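Local coordinates for sulfurtransferase (Azotobacter vinelandii, PDB 1E0C), which probably transfers sulfur from thiosulfate to cyanide as a rhodanese, passing it through a persulfide formed on a cysteine, at residues E81-V86 with R109-N114. Residues are numbered along the deposited sequence; the frame is centred on the assembly and turned at random.
Sequences EAVYVV and RYHYLN
Tyr-84 and Tyr-110 sit side by side on neighbouring parallel strands, 83-87 and 110-113, the two ends of a beta-alpha-beta crossover through helix 93-104 in a rhodanese-like domain. Four backbone hydrogen bonds join the two strands in a parallel ladder: Tyr-84 N to Arg-109 O, His-111 N to Tyr-84 O, Val-86 N to His-111 O and Leu-113 N to Val-86 O. The shortest, His-111 N to Tyr-84 O at 2.8 Å, is bent to 143° at the hydrogen. Tyr-110 CA adds a CA-H...O contact to the same oxygen at 3.1 Å. On the face turned to the crossover helix, Tyr-84 CB meets Tyr-110 CB at 3.9 Å, and from there the rings part. Tyr-110 OH is hydrogen-bonded to Asp-103 OD1 on the helix and Tyr-84 OH to His-78 ND1. Leu-102 touches both tyrosines. Across the sheet, Val-83, Val-85 and His-111 fill the opposite face, where Met-1 touches Val-83 and His-111, and Pro-8 O is hydrogen-bonded to His-111 ND1. Packing slackens at the start of the pair: Arg-109 is exposed, and its extended chain carries the guanidinium away from strand 83-87. Arg-109 CB meets Val-83 CG2 at 4.1 Å and Ala-82 O at 4.0 Å. The imidazole is held closer. With CG1 of Val-83 anti to the backbone N (chi1 -179°), that methyl lies in the plane of the His-111 ring, meeting its edge at CD2, 3.6 Å away.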
ATOM      1  N   GLU A  81      -1.787 -14.559  16.169  1.00 21.82           N
ATOM      2  CA  GLU A  81      -0.790 -13.727  16.844  1.00 26.30           C
ATOM      3  C   GLU A  81       0.146 -13.005  15.890  1.00 18.67           C
ATOM      4  O   GLU A  81       1.057 -12.290  16.322  1.00 19.00           O
ATOM      5  CB  GLU A  81       0.054 -14.658  17.744  1.00 28.40           C
ATOM      6  CG  GLU A  81       0.877 -15.658  16.953  1.00 39.76           C
ATOM      7  CD  GLU A  81       0.213 -17.000  16.743  1.00 49.21           C
ATOM      8  OE1 GLU A  81      -1.001 -17.068  16.456  1.00 37.35           O
ATOM      9  OE2 GLU A  81       0.925 -18.026  16.844  1.00 43.71           O
ATOM     10  N   ALA A  82      -0.010 -13.210  14.586  1.00 18.54           N
ATOM     11  CA  ALA A  82       0.912 -12.670  13.605  1.00 13.43           C
ATOM     12  C   ALA A  82       1.038 -11.145  13.699  1.00 13.47           C
ATOM     13  O   ALA A  82       0.041 -10.449  13.875  1.00 15.56           O
ATOM     14  CB  ALA A  82       0.444 -12.997  12.185  1.00 19.00           C
ATOM     15  N   VAL A  83       2.249 -10.685  13.438  1.00 12.56           N
ATOM     16  CA  VAL A  83       2.533  -9.267  13.250  1.00 12.09           C
ATOM     17  C   VAL A  83       3.305  -9.134  11.935  1.00 11.28           C
ATOM     18  O   VAL A  83       4.375  -9.721  11.780  1.00 12.97           O
ATOM     19  CB  VAL A  83       3.358  -8.627  14.373  1.00 15.28           C
ATOM     20  CG1 VAL A  83       3.560  -7.140  14.056  1.00 11.86           C
ATOM     21  CG2 VAL A  83       2.667  -8.762  15.725  1.00 16.31           C
ATOM     22  N   TYR A  84       2.698  -8.456  10.963  1.00 11.82           N
ATOM     23  CA  TYR A  84       3.325  -8.316   9.664  1.00  9.15           C
ATOM     24  C   TYR A  84       4.247  -7.090   9.657  1.00 13.23           C
ATOM     25  O   TYR A  84       3.915  -6.062  10.243  1.00 13.09           O
ATOM     26  CB  TYR A  84       2.289  -8.123   8.550  1.00 10.85           C
ATOM     27  CG  TYR A  84       1.497  -9.380   8.248  1.00  7.34           C
ATOM     28  CD1 TYR A  84       0.465  -9.769   9.074  1.00 10.76           C
ATOM     29  CD2 TYR A  84       1.803 -10.153   7.128  1.00 11.20           C
ATOM     30  CE1 TYR A  84      -0.283 -10.911   8.810  1.00 10.05           C
ATOM     31  CE2 TYR A  84       1.061 -11.292   6.855  1.00 11.44           C
ATOM     32  CZ  TYR A  84       0.055 -11.676   7.707  1.00 13.82           C
ATOM     33  OH  TYR A  84      -0.685 -12.806   7.433  1.00 13.19           O
ATOM     34  N   VAL A  85       5.404  -7.279   9.062  1.00 10.75           N
ATOM     35  CA  VAL A  85       6.278  -6.160   8.702  1.00 11.90           C
ATOM     36  C   VAL A  85       6.459  -6.226   7.191  1.00 15.14           C
ATOM     37  O   VAL A  85       6.699  -7.310   6.651  1.00 11.03           O
ATOM     38  CB  VAL A  85       7.636  -6.179   9.404  1.00 10.24           C
ATOM     39  CG1 VAL A  85       8.513  -5.045   8.877  1.00 11.56           C
ATOM     40  CG2 VAL A  85       7.429  -6.025  10.907  1.00 11.44           C
ATOM     41  N   VAL A  86       6.161  -5.121   6.519  1.00  7.92           N
ATOM     42  CA  VAL A  86       6.076  -5.152   5.062  1.00  7.35           C
ATOM     43  C   VAL A  86       7.078  -4.211   4.425  1.00  9.47           C
ATOM     44  O   VAL A  86       7.223  -3.060   4.859  1.00 11.71           O
ATOM     45  CB  VAL A  86       4.645  -4.730   4.634  1.00 12.13           C
ATOM     46  CG1 VAL A  86       4.438  -4.977   3.156  1.00 13.08           C
ATOM     47  CG2 VAL A  86       3.600  -5.449   5.477  1.00 13.15           C
ATOM     48  N   ARG A 109      -2.524  -6.119  13.344  1.00 14.70           N
ATOM     49  CA  ARG A 109      -1.147  -5.769  13.684  1.00 13.11           C
ATOM     50  C   ARG A 109      -0.202  -5.840  12.517  1.00 16.57           C
ATOM     51  O   ARG A 109       0.033  -6.892  11.927  1.00 12.94           O
ATOM     52  CB  ARG A 109      -0.692  -6.668  14.861  1.00 13.89           C
ATOM     53  CG  ARG A 109      -1.689  -6.492  16.002  1.00 19.67           C
ATOM     54  CD  ARG A 109      -1.394  -7.312  17.235  1.00 44.42           C
ATOM     55  NE  ARG A 109      -2.131  -6.766  18.378  1.00 57.67           N
ATOM     56  CZ  ARG A 109      -2.504  -7.444  19.451  1.00 66.81           C
ATOM     57  NH1 ARG A 109      -2.200  -8.729  19.574  1.00 68.64           N
ATOM     58  NH2 ARG A 109      -3.172  -6.835  20.424  1.00 68.00           N
ATOM     59  N   TYR A 110       0.345  -4.679  12.140  1.00 10.57           N
ATOM     60  CA  TYR A 110       1.292  -4.616  11.044  1.00 10.27           C
ATOM     61  C   TYR A 110       2.099  -3.320  11.078  1.00 16.96           C
ATOM     62  O   TYR A 110       1.769  -2.349  11.755  1.00 10.93           O
ATOM     63  CB  TYR A 110       0.628  -4.769   9.681  1.00 13.54           C
ATOM     64  CG  TYR A 110      -0.515  -3.809   9.433  1.00 11.97           C
ATOM     65  CD1 TYR A 110      -0.276  -2.454   9.240  1.00 16.76           C
ATOM     66  CD2 TYR A 110      -1.824  -4.266   9.386  1.00 12.87           C
ATOM     67  CE1 TYR A 110      -1.325  -1.581   9.017  1.00 16.50           C
ATOM     68  CE2 TYR A 110      -2.881  -3.396   9.164  1.00 14.31           C
ATOM     69  CZ  TYR A 110      -2.617  -2.055   8.970  1.00 19.33           C
ATOM     70  OH  TYR A 110      -3.657  -1.177   8.753  1.00 20.35           O
ATOM     71  N   HIS A 111       3.245  -3.380  10.414  1.00 11.90           N
ATOM     72  CA  HIS A 111       4.170  -2.261  10.338  1.00 11.29           C
ATOM     73  C   HIS A 111       4.720  -2.149   8.922  1.00 12.86           C
ATOM     74  O   HIS A 111       4.824  -3.146   8.203  1.00 12.51           O
ATOM     75  CB  HIS A 111       5.368  -2.477  11.296  1.00 10.30           C
ATOM     76  CG  HIS A 111       4.918  -2.609  12.719  1.00  8.66           C
ATOM     77  ND1 HIS A 111       4.720  -1.518  13.534  1.00 11.09           N
ATOM     78  CD2 HIS A 111       4.529  -3.699  13.427  1.00 11.54           C
ATOM     79  CE1 HIS A 111       4.241  -1.924  14.702  1.00 12.48           C
ATOM     80  NE2 HIS A 111       4.100  -3.238  14.655  1.00 18.97           N
ATOM     81  N   TYR A 112       5.097  -0.933   8.561  1.00  8.91           N
ATOM     82  CA  TYR A 112       5.795  -0.664   7.325  1.00  9.58           C
ATOM     83  C   TYR A 112       7.261  -0.348   7.647  1.00 12.81           C
ATOM     84  O   TYR A 112       7.518   0.428   8.569  1.00 11.81           O
ATOM     85  CB  TYR A 112       5.210   0.573   6.614  1.00 10.13           C
ATOM     86  CG  TYR A 112       6.072   1.030   5.457  1.00  9.99           C
ATOM     87  CD1 TYR A 112       6.358   0.164   4.415  1.00  6.91           C
ATOM     88  CD2 TYR A 112       6.602   2.318   5.405  1.00  8.91           C
ATOM     89  CE1 TYR A 112       7.127   0.545   3.341  1.00  8.78           C
ATOM     90  CE2 TYR A 112       7.375   2.713   4.330  1.00  7.43           C
ATOM     91  CZ  TYR A 112       7.642   1.829   3.304  1.00 11.13           C
ATOM     92  OH  TYR A 112       8.422   2.201   2.239  1.00 11.09           O
ATOM     93  N   LEU A 113       8.166  -1.002   6.933  1.00 11.70           N
ATOM     94  CA  LEU A 113       9.590  -0.703   7.109  1.00 12.36           C
ATOM     95  C   LEU A 113       9.918   0.567   6.321  1.00 10.90           C
ATOM     96  O   LEU A 113       9.919   0.570   5.092  1.00  7.33           O
ATOM     97  CB  LEU A 113      10.454  -1.855   6.574  1.00 10.19           C
ATOM     98  CG  LEU A 113      11.966  -1.578   6.598  1.00 15.15           C
ATOM     99  CD1 LEU A 113      12.420  -1.372   8.043  1.00 11.91           C
ATOM    100  CD2 LEU A 113      12.732  -2.725   5.954  1.00 15.17           C
ATOM    101  N   ASN A 114      10.162   1.657   7.042  1.00 12.15           N
ATOM    102  CA  ASN A 114      10.414   2.944   6.387  1.00  9.34           C
ATOM    103  C   ASN A 114      11.548   2.883   5.389  1.00 11.24           C
ATOM    104  O   ASN A 114      12.683   2.538   5.739  1.00 12.76           O
ATOM    105  CB  ASN A 114      10.712   3.998   7.466  1.00  9.21           C
ATOM    106  CG  ASN A 114      10.324   5.395   7.007  1.00 15.39           C
ATOM    107  OD1 ASN A 114       9.744   5.564   5.940  1.00 11.53           O
ATOM    108  ND2 ASN A 114      10.640   6.394   7.824  1.00 11.36           N
TER